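Local coordinates for uncharacterized protein Dfer_1899 (Dyadobacter fermentans, PDB 5HX0) that is of unknown function but folds as a six-bladed beta-propeller resembling sialidases, and may therefore act on glycans, at residues V99-K104 with P111-I116; F60-K65 with V72-R77; V48-N53 with Q392-S397. All blocks are in the same frame, centred on the assembly; numbering follows the deposited sequence.

Interaction 1: residues V99-K104 with P111-I116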
loop_
_atom_site.group_PDB
_atom_site.type_symbol
_atom_site.label_atom_id
_atom_site.label_comp_id
_atom_site.label_asym_id
_atom_site.label_seq_id
_atom_site.Cartn_x
_atom_site.Cartn_y
_atom_site.Cartn_z
ATOM N N VAL A 99 -3.310 -8.339 -3.069
ATOM C CA VAL A 99 -4.017 -7.914 -4.275
ATOM C C VAL A 99 -4.855 -9.072 -4.806
ATOM O O VAL A 99 -4.737 -10.214 -4.357
ATOM C CB VAL A 99 -3.042 -7.401 -5.366
ATOM C CG1 VAL A 99 -2.202 -6.231 -4.842
ATOM C CG2 VAL A 99 -2.145 -8.502 -5.843
ATOM N N SER A 100 -5.694 -8.775 -5.802
ATOM C CA SER A 100 -6.548 -9.803 -6.388
ATOM C C SER A 100 -6.682 -9.628 -7.894
ATOM O O SER A 100 -6.572 -8.516 -8.421
ATOM C CB SER A 100 -7.967 -9.789 -5.776
ATOM O OG SER A 100 -8.612 -8.573 -6.113
ATOM N N VAL A 101 -6.961 -10.747 -8.576
ATOM C CA VAL A 101 -7.464 -10.732 -9.943
ATOM C C VAL A 101 -8.731 -11.570 -9.944
ATOM O O VAL A 101 -8.998 -12.326 -9.004
ATOM C CB VAL A 101 -6.445 -11.254 -10.995
ATOM C CG1 VAL A 101 -5.258 -10.252 -11.153
ATOM C CG2 VAL A 101 -5.933 -12.637 -10.610
ATOM N N LYS A 102 -9.541 -11.399 -11.000
ATOM C CA LYS A 102 -10.894 -11.960 -11.050
ATOM C C LYS A 102 -11.153 -12.635 -12.392
ATOM O O LYS A 102 -10.524 -12.314 -13.405
ATOM C CB LYS A 102 -11.959 -10.865 -10.822
ATOM C CG LYS A 102 -11.851 -10.194 -9.463
ATOM C CD LYS A 102 -12.801 -8.986 -9.340
ATOM C CE LYS A 102 -12.871 -8.552 -7.856
ATOM N NZ LYS A 102 -13.540 -7.240 -7.585
ATOM N N SER A 103 -12.115 -13.563 -12.390
ATOM C CA SER A 103 -12.435 -14.359 -13.572
ATOM C C SER A 103 -13.889 -14.800 -13.503
ATOM O O SER A 103 -14.435 -15.008 -12.419
ATOM C CB SER A 103 -11.525 -15.601 -13.673
ATOM O OG SER A 103 -11.869 -16.413 -14.797
ATOM N N LYS A 104 -14.515 -14.932 -14.669
ATOM C CA LYS A 104 -15.817 -15.578 -14.752
ATOM C C LYS A 104 -15.716 -17.070 -15.015
ATOM O O LYS A 104 -16.696 -17.787 -14.810
ATOM C CB LYS A 104 -16.667 -14.957 -15.858
ATOM C CG LYS A 104 -17.059 -13.523 -15.594
ATOM C CD LYS A 104 -17.616 -12.861 -16.845
ATOM C CE LYS A 104 -17.640 -11.337 -16.712
ATOM N NZ LYS A 104 -16.268 -10.741 -16.755
ATOM N N PRO A 111 -6.462 -8.258 -16.070
ATOM C CA PRO A 111 -5.011 -8.056 -16.191
ATOM C C PRO A 111 -4.389 -7.213 -15.091
ATOM O O PRO A 111 -3.208 -7.400 -14.795
ATOM C CB PRO A 111 -4.861 -7.358 -17.561
ATOM C CG PRO A 111 -6.180 -6.673 -17.776
ATOM C CD PRO A 111 -7.212 -7.599 -17.162
ATOM N N GLU A 112 -5.140 -6.271 -14.498
ATOM C CA GLU A 112 -4.575 -5.348 -13.511
ATOM C C GLU A 112 -5.071 -5.702 -12.112
ATOM O O GLU A 112 -6.275 -5.575 -11.847
ATOM C CB GLU A 112 -4.961 -3.903 -13.855
ATOM C CG GLU A 112 -4.249 -2.872 -13.018
ATOM C CD GLU A 112 -2.761 -2.797 -13.346
ATOM O OE1 GLU A 112 -2.366 -3.187 -14.475
ATOM O OE2 GLU A 112 -1.989 -2.350 -12.472
ATOM N N PRO A 113 -4.208 -6.147 -11.194
ATOM C CA PRO A 113 -4.680 -6.538 -9.864
ATOM C C PRO A 113 -5.283 -5.371 -9.101
ATOM O O PRO A 113 -4.790 -4.244 -9.171
ATOM C CB PRO A 113 -3.416 -7.053 -9.177
ATOM C CG PRO A 113 -2.524 -7.505 -10.338
ATOM C CD PRO A 113 -2.784 -6.486 -11.396
ATOM N N GLU A 114 -6.370 -5.644 -8.383
ATOM C CA GLU A 114 -6.934 -4.655 -7.465
ATOM C C GLU A 114 -6.334 -4.837 -6.079
ATOM O O GLU A 114 -5.995 -5.946 -5.674
ATOM C CB GLU A 114 -8.452 -4.792 -7.366
ATOM C CG GLU A 114 -9.179 -4.438 -8.630
ATOM C CD GLU A 114 -10.660 -4.619 -8.458
ATOM O OE1 GLU A 114 -11.144 -5.772 -8.533
ATOM O OE2 GLU A 114 -11.331 -3.603 -8.206
ATOM N N LEU A 115 -6.244 -3.742 -5.333
ATOM C CA LEU A 115 -5.680 -3.808 -3.993
ATOM C C LEU A 115 -6.730 -4.283 -2.998
ATOM O O LEU A 115 -7.834 -3.732 -2.931
ATOM C CB LEU A 115 -5.143 -2.444 -3.568
ATOM C CG LEU A 115 -4.488 -2.502 -2.186
ATOM C CD1 LEU A 115 -3.112 -3.091 -2.254
ATOM C CD2 LEU A 115 -4.416 -1.142 -1.600
ATOM N N ILE A 116 -6.397 -5.331 -2.256
ATOM C CA ILE A 116 -7.166 -5.699 -1.071
ATOM C C ILE A 116 -6.653 -4.950 0.151
ATOM O O ILE A 116 -7.428 -4.359 0.906
ATOM C CB ILE A 116 -7.127 -7.226 -0.836
ATOM C CG1 ILE A 116 -7.870 -7.974 -1.945
ATOM C CG2 ILE A 116 -7.746 -7.560 0.544
ATOM C CD1 ILE A 116 -7.653 -9.524 -1.896
HETATM O O HOH W 1 -9.448 -7.956 -8.692
#
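K102 and E114 both turn CG anti to their own carbonyl carbon (chi1 -62° and -67°), which sets each CG beside its own backbone N. Beyond CG the two extended chains cross at about a right angle, with K102 NZ at E114 OE1. The contact is a beta hairpin, strand 97-103 with strand 114-117, at the outer edge of a four-stranded propeller blade. E114 OE1 receives K102 NZ on its syn lone pair, the side of the other carboxylate oxygen, in a salt bridge of 3.0 Å. E70 offers NZ a second, long and weak ion pair. The backbones join at the hydrogen-bonded pair S100–E114: S100 N to E114 O is 2.8 Å and E114 N to S100 O is 2.9 Å. On the face carrying V99 and L115 the contact is apolar. V99 lies alongside the P113 ring, CB to CB 3.8 Å, while the V99 and L115 side chains cross at about a right angle, CG1 of V99 nearest CD1 of L115. V101 lies beside the same proline, its CG1 touching P113 CG at 4.0 Å. L115 also packs on L115 of the second subunit, which places this edge strand at the dimer contact. I116 brings CD1 against S100 CB and reaches inward to A74. On the face of S100 and E114, a water fixes the carboxylate a second time: it donates to E114 OE1 at 2.8 Å, bonds S100 OG at 2.8 Å, and makes a weak bond to S100 O.

Interaction 2: residues F60-K65 with V72-R77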
loop_
_atom_site.group_PDB
_atom_site.type_symbol
_atom_site.label_atom_id
_atom_site.label_comp_id
_atom_site.label_asym_id
_atom_site.label_seq_id
_atom_site.Cartn_x
_atom_site.Cartn_y
_atom_site.Cartn_z
ATOM N N PHE A 60 1.642 -17.135 -3.374
ATOM C CA PHE A 60 0.798 -17.530 -2.246
ATOM C C PHE A 60 -0.676 -17.208 -2.504
ATOM O O PHE A 60 -1.254 -16.352 -1.814
ATOM C CB PHE A 60 1.283 -16.826 -0.953
ATOM C CG PHE A 60 2.807 -16.818 -0.798
ATOM C CD1 PHE A 60 3.531 -18.009 -0.888
ATOM C CD2 PHE A 60 3.494 -15.632 -0.588
ATOM C CE1 PHE A 60 4.937 -18.022 -0.771
ATOM C CE2 PHE A 60 4.909 -15.625 -0.476
ATOM C CZ PHE A 60 5.624 -16.825 -0.557
ATOM N N PRO A 61 -1.322 -17.849 -3.475
ATOM C CA PRO A 61 -2.713 -17.491 -3.788
ATOM C C PRO A 61 -3.738 -18.197 -2.907
ATOM O O PRO A 61 -3.504 -19.279 -2.349
ATOM C CB PRO A 61 -2.861 -17.942 -5.244
ATOM C CG PRO A 61 -1.992 -19.246 -5.278
ATOM C CD PRO A 61 -0.799 -18.907 -4.378
ATOM N N SER A 62 -4.891 -17.549 -2.752
ATOM C CA SER A 62 -6.098 -18.243 -2.330
ATOM C C SER A 62 -7.228 -17.756 -3.223
ATOM O O SER A 62 -7.133 -16.699 -3.853
ATOM C CB SER A 62 -6.414 -18.033 -0.840
ATOM O OG SER A 62 -6.706 -16.689 -0.556
ATOM N N VAL A 63 -8.293 -18.542 -3.303
ATOM C CA VAL A 63 -9.327 -18.253 -4.298
ATOM C C VAL A 63 -10.684 -18.760 -3.826
ATOM O O VAL A 63 -10.793 -19.820 -3.192
ATOM C CB VAL A 63 -8.908 -18.827 -5.677
ATOM C CG1 VAL A 63 -8.606 -20.335 -5.586
ATOM C CG2 VAL A 63 -9.971 -18.564 -6.727
ATOM N N ILE A 64 -11.722 -17.962 -4.114
ATOM C CA ILE A 64 -13.120 -18.278 -3.812
ATOM C C ILE A 64 -13.921 -18.026 -5.084
ATOM O O ILE A 64 -13.437 -17.400 -6.026
ATOM C CB ILE A 64 -13.665 -17.418 -2.657
ATOM C CG1 ILE A 64 -13.533 -15.944 -3.070
ATOM C CG2 ILE A 64 -12.862 -17.680 -1.348
ATOM C CD1 ILE A 64 -14.346 -14.985 -2.270
ATOM N N LYS A 65 -15.153 -18.528 -5.116
ATOM C CA LYS A 65 -16.092 -18.194 -6.191
ATOM C C LYS A 65 -17.371 -17.669 -5.552
ATOM O O LYS A 65 -17.985 -18.366 -4.742
ATOM C CB LYS A 65 -16.393 -19.401 -7.095
ATOM C CG LYS A 65 -17.350 -19.047 -8.239
ATOM C CD LYS A 65 -17.602 -20.227 -9.194
ATOM C CE LYS A 65 -18.659 -21.204 -8.667
ATOM N NZ LYS A 65 -18.190 -22.182 -7.624
ATOM N N VAL A 72 -12.702 -14.867 -7.362
ATOM C CA VAL A 72 -11.806 -13.850 -6.815
ATOM C C VAL A 72 -10.575 -14.565 -6.283
ATOM O O VAL A 72 -10.684 -15.385 -5.365
ATOM C CB VAL A 72 -12.475 -13.040 -5.694
ATOM C CG1 VAL A 72 -11.501 -11.924 -5.217
ATOM C CG2 VAL A 72 -13.792 -12.463 -6.167
ATOM N N LEU A 73 -9.402 -14.249 -6.828
ATOM C CA LEU A 73 -8.162 -14.862 -6.359
ATOM C C LEU A 73 -7.259 -13.791 -5.755
ATOM O O LEU A 73 -6.892 -12.823 -6.435
ATOM C CB LEU A 73 -7.449 -15.618 -7.490
ATOM C CG LEU A 73 -6.104 -16.300 -7.162
ATOM C CD1 LEU A 73 -5.857 -17.470 -8.133
ATOM C CD2 LEU A 73 -4.916 -15.346 -7.228
ATOM N N ALA A 74 -6.885 -13.990 -4.488
ATOM C CA ALA A 74 -6.021 -13.066 -3.750
ATOM C C ALA A 74 -4.604 -13.605 -3.762
ATOM O O ALA A 74 -4.406 -14.822 -3.707
ATOM C CB ALA A 74 -6.485 -12.919 -2.300
ATOM N N PHE A 75 -3.622 -12.707 -3.836
ATOM C CA PHE A 75 -2.236 -13.143 -3.739
ATOM C C PHE A 75 -1.379 -12.005 -3.209
ATOM O O PHE A 75 -1.807 -10.848 -3.112
ATOM C CB PHE A 75 -1.685 -13.676 -5.088
ATOM C CG PHE A 75 -1.701 -12.662 -6.216
ATOM C CD1 PHE A 75 -2.878 -12.397 -6.910
ATOM C CD2 PHE A 75 -0.540 -12.013 -6.606
ATOM C CE1 PHE A 75 -2.915 -11.496 -7.959
ATOM C CE2 PHE A 75 -0.561 -11.107 -7.665
ATOM C CZ PHE A 75 -1.741 -10.850 -8.343
ATOM N N ARG A 76 -0.171 -12.372 -2.804
ATOM C CA ARG A 76 0.840 -11.419 -2.368
ATOM C C ARG A 76 1.598 -10.926 -3.588
ATOM O O ARG A 76 2.125 -11.735 -4.362
ATOM C CB ARG A 76 1.821 -12.084 -1.391
ATOM C CG ARG A 76 2.986 -11.165 -0.925
ATOM C CD ARG A 76 4.019 -11.999 -0.139
ATOM N NE ARG A 76 5.100 -11.189 0.458
ATOM C CZ ARG A 76 6.238 -10.878 -0.162
ATOM N NH1 ARG A 76 6.462 -11.274 -1.422
ATOM N NH2 ARG A 76 7.161 -10.157 0.473
ATOM N N ARG A 77 1.688 -9.605 -3.740
ATOM C CA ARG A 77 2.499 -9.011 -4.796
ATOM C C ARG A 77 3.541 -8.085 -4.188
ATOM O O ARG A 77 3.218 -7.240 -3.345
ATOM C CB ARG A 77 1.645 -8.259 -5.823
ATOM C CG ARG A 77 2.473 -7.892 -7.059
ATOM C CD ARG A 77 1.612 -7.313 -8.183
ATOM N NE ARG A 77 1.194 -5.946 -7.865
ATOM C CZ ARG A 77 0.721 -5.078 -8.754
ATOM N NH1 ARG A 77 0.361 -3.848 -8.362
ATOM N NH2 ARG A 77 0.618 -5.436 -10.030
#
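The two inner strands of a propeller blade, 56-65 and 71-79, form a buried antiparallel beta hairpin in which P61, S62, V63 and I64 lie across from F75, A74, L73 and V72. Two hydrogen-bonded pairs hold the backbones together. At S62–A74, S62 N reaches A74 O at 2.9 Å and A74 N returns to S62 O at 2.8 Å. At I64–V72 the two N–H groups again exchange carbonyls, I64 N to V72 O being 3.0 Å and almost straight (167° at hydrogen). Between them V63 and L73 form a non-hydrogen-bonded pair, and V63 CA–H leans on V72 O at 3.3 Å.

The apolar side chains separate by face. V63 holds CG2 anti to its backbone N (chi1 56°, measured to CG1), which sets that methyl 4.0 Å from L73 CB. Further along L73, CD2 touches P61 CB at 3.9 Å; S382 of strand 378-385 lies against all three residues. On the other face I64 and V72 run alongside each other in the same direction, with I64 CG1 4.1 Å from V72 CB, and L129 of the following blade packs on I64.

Further from the turn, the outstretched chain of R76 runs alongside F60 and presents CD to the ring edge, in its plane, 3.7 Å from F60 CD2. Its NE is hydrogen-bonded to Q125. F60 meets H91 and Y384 edge-to-face, and its side chain lies about 4 Å from a bound acetate; the ion probably comes from the crystallisation liquor but may mark a pocket. Up-and-down pairing of successive strands, the first toward the middle of the molecule, is the blade architecture of beta-propellers.

Interaction 3: residues V48-N53 with Q392-S397; sequences VVIYRN and QHIAGS
I50 N and Y51 N both donate to I394 O, at 2.8 and 3.2 Å, so that two successive residues face one: a classic beta bulge. The two donors come from the same face of the carbonyl plane, I50 N standing above it by 37°. I394 N answers to Y51 O. Beyond the bulge the regular pair V48–G396 exchanges two bonds, V48 N to G396 O at 2.8 Å being the straighter (167° at hydrogen). At the other end a water accepts from N53 N and donates to Q392 O.

These bonds tie strand 42-51, near the N-terminus, as the outermost strand to strand 393-401 at the C-terminus. Pairing of strands from both chain ends within one blade is the "Velcro" closure found in many beta-propellers.

The main apolar contact joins I50 and I394, whose side chains cross obliquely, with CB of I50 3.8 Å from I394 CG2. The CD1 methyl of I50 lies against the A395 carbonyl, 3.6 Å from A395 O and close to the side-chain-free backbone of G396. I394 itself also reaches L73 and F75 of the neighbouring blade.

H393 carries the mixed contacts. The H393 and V49 side chains cross at about a right angle, CD2 of H393 4.2 Å from V49 CG1. ND1 bonds P391 O, while CB of H393 packs on R52 CB at 3.7 Å.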
loop_
_atom_site.group_PDB
_atom_site.type_symbol
_atom_site.label_atom_id
_atom_site.label_comp_id
_atom_site.label_asym_id
_atom_site.label_seq_id
_atom_site.Cartn_x
_atom_site.Cartn_y
_atom_site.Cartn_z
ATOM N N VAL A 48 -3.207 -22.915 -16.953
ATOM C CA VAL A 48 -3.431 -21.513 -17.292
ATOM C C VAL A 48 -2.439 -20.638 -16.532
ATOM O O VAL A 48 -1.885 -21.026 -15.500
ATOM C CB VAL A 48 -4.879 -21.055 -17.012
ATOM C CG1 VAL A 48 -5.842 -21.921 -17.769
ATOM C CG2 VAL A 48 -5.201 -21.097 -15.502
ATOM N N VAL A 49 -2.191 -19.456 -17.085
ATOM C CA VAL A 49 -1.450 -18.404 -16.398
ATOM C C VAL A 49 -2.470 -17.381 -15.911
ATOM O O VAL A 49 -3.302 -16.905 -16.688
ATOM C CB VAL A 49 -0.390 -17.761 -17.307
ATOM C CG1 VAL A 49 0.239 -16.560 -16.598
ATOM C CG2 VAL A 49 0.709 -18.787 -17.637
ATOM N N ILE A 50 -2.446 -17.093 -14.616
ATOM C CA ILE A 50 -3.456 -16.263 -13.986
ATOM C C ILE A 50 -2.976 -14.826 -13.822
ATOM O O ILE A 50 -3.719 -13.886 -14.093
ATOM C CB ILE A 50 -3.873 -16.888 -12.633
ATOM C CG1 ILE A 50 -4.604 -18.212 -12.891
ATOM C CG2 ILE A 50 -4.734 -15.901 -11.783
ATOM C CD1 ILE A 50 -5.098 -18.917 -11.637
ATOM N N TYR A 51 -1.725 -14.633 -13.411
ATOM C CA TYR A 51 -1.150 -13.290 -13.347
ATOM C C TYR A 51 0.356 -13.412 -13.412
ATOM O O TYR A 51 0.951 -14.175 -12.637
ATOM C CB TYR A 51 -1.541 -12.528 -12.072
ATOM C CG TYR A 51 -0.820 -11.206 -12.001
ATOM C CD1 TYR A 51 -1.225 -10.133 -12.786
ATOM C CD2 TYR A 51 0.331 -11.053 -11.221
ATOM C CE1 TYR A 51 -0.532 -8.931 -12.757
ATOM C CE2 TYR A 51 1.021 -9.853 -11.182
ATOM C CZ TYR A 51 0.585 -8.797 -11.946
ATOM O OH TYR A 51 1.278 -7.603 -11.904
ATOM N N ARG A 52 0.965 -12.659 -14.332
ATOM C CA ARG A 52 2.404 -12.716 -14.556
ATOM C C ARG A 52 2.902 -11.343 -14.969
ATOM O O ARG A 52 2.389 -10.757 -15.926
ATOM C CB ARG A 52 2.753 -13.742 -15.650
ATOM C CG ARG A 52 4.256 -13.824 -15.937
ATOM C CD ARG A 52 4.551 -14.671 -17.194
ATOM N NE ARG A 52 5.986 -14.801 -17.490
ATOM C CZ ARG A 52 6.743 -13.869 -18.070
ATOM N NH1 ARG A 52 6.239 -12.695 -18.407
ATOM N NH2 ARG A 52 8.027 -14.116 -18.309
ATOM N N ASN A 53 3.934 -10.860 -14.287
ATOM C CA ASN A 53 4.549 -9.583 -14.634
ATOM C C ASN A 53 5.989 -9.635 -14.140
ATOM O O ASN A 53 6.226 -9.781 -12.939
ATOM C CB ASN A 53 3.778 -8.411 -14.005
ATOM C CG ASN A 53 4.365 -7.054 -14.392
ATOM O OD1 ASN A 53 5.580 -6.913 -14.504
ATOM N ND2 ASN A 53 3.496 -6.050 -14.597
ATOM N N GLN A 392 8.234 -15.332 -10.537
ATOM C CA GLN A 392 7.177 -15.933 -9.729
ATOM C C GLN A 392 5.828 -15.351 -10.159
ATOM O O GLN A 392 5.619 -14.134 -10.100
ATOM C CB GLN A 392 7.431 -15.669 -8.244
ATOM C CG GLN A 392 8.291 -16.722 -7.560
ATOM C CD GLN A 392 9.705 -16.794 -8.120
ATOM O OE1 GLN A 392 10.279 -15.781 -8.510
ATOM N NE2 GLN A 392 10.271 -18.000 -8.168
ATOM N N HIS A 393 4.922 -16.213 -10.612
ATOM C CA HIS A 393 3.629 -15.786 -11.136
ATOM C C HIS A 393 2.537 -16.704 -10.588
ATOM O O HIS A 393 2.809 -17.792 -10.059
ATOM C CB HIS A 393 3.639 -15.784 -12.684
ATOM C CG HIS A 393 3.881 -17.131 -13.305
ATOM N ND1 HIS A 393 5.138 -17.690 -13.423
ATOM C CD2 HIS A 393 3.022 -18.029 -13.843
ATOM C CE1 HIS A 393 5.040 -18.874 -14.005
ATOM N NE2 HIS A 393 3.763 -19.113 -14.253
ATOM N N ILE A 394 1.284 -16.270 -10.721
ATOM C CA ILE A 394 0.140 -17.118 -10.381
ATOM C C ILE A 394 -0.248 -17.942 -11.609
ATOM O O ILE A 394 -0.361 -17.418 -12.718
ATOM C CB ILE A 394 -1.053 -16.274 -9.894
ATOM C CG1 ILE A 394 -0.578 -15.170 -8.906
ATOM C CG2 ILE A 394 -2.146 -17.197 -9.286
ATOM C CD1 ILE A 394 0.179 -15.719 -7.669
ATOM N N ALA A 395 -0.506 -19.227 -11.397
ATOM C CA ALA A 395 -0.888 -20.135 -12.466
ATOM C C ALA A 395 -1.959 -21.078 -11.924
ATOM O O ALA A 395 -2.326 -21.028 -10.743
ATOM C CB ALA A 395 0.327 -20.911 -12.978
ATOM N N GLY A 396 -2.449 -21.955 -12.783
ATOM C CA GLY A 396 -3.427 -22.922 -12.336
ATOM C C GLY A 396 -3.511 -24.085 -13.295
ATOM O O GLY A 396 -3.039 -24.026 -14.438
ATOM N N SER A 397 -4.106 -25.157 -12.799
ATOM C CA SER A 397 -4.428 -26.330 -13.593
ATOM C C SER A 397 -5.928 -26.538 -13.472
ATOM O O SER A 397 -6.457 -26.583 -12.357
ATOM C CB SER A 397 -3.678 -27.563 -13.087
ATOM O OG SER A 397 -2.279 -27.423 -13.231
HETATM O O HOH W 2 4.956 -12.221 -11.825
#

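Interactions 2 and 1 follow each other along the chain and belong to one four-stranded blade, ordered 56-65, 71-79, 97-103, 114-117 from the inside outward. Their centres are about 9 Å apart, and the backbones of V99 and V101 join those of F75 and L73 between them. Interaction 3 brackets both in sequence and lies in the adjoining blade, where strand 42-51 closes on strand 393-401; its centre is about 12 Å from that of interaction 1 and 11 Å from that of interaction 2. The blades meet through Y51, which packs on P113 and F75 and bonds R77, and through I50 against V101 and L73. The closing blade thus packs directly on the blade that follows it in the chain.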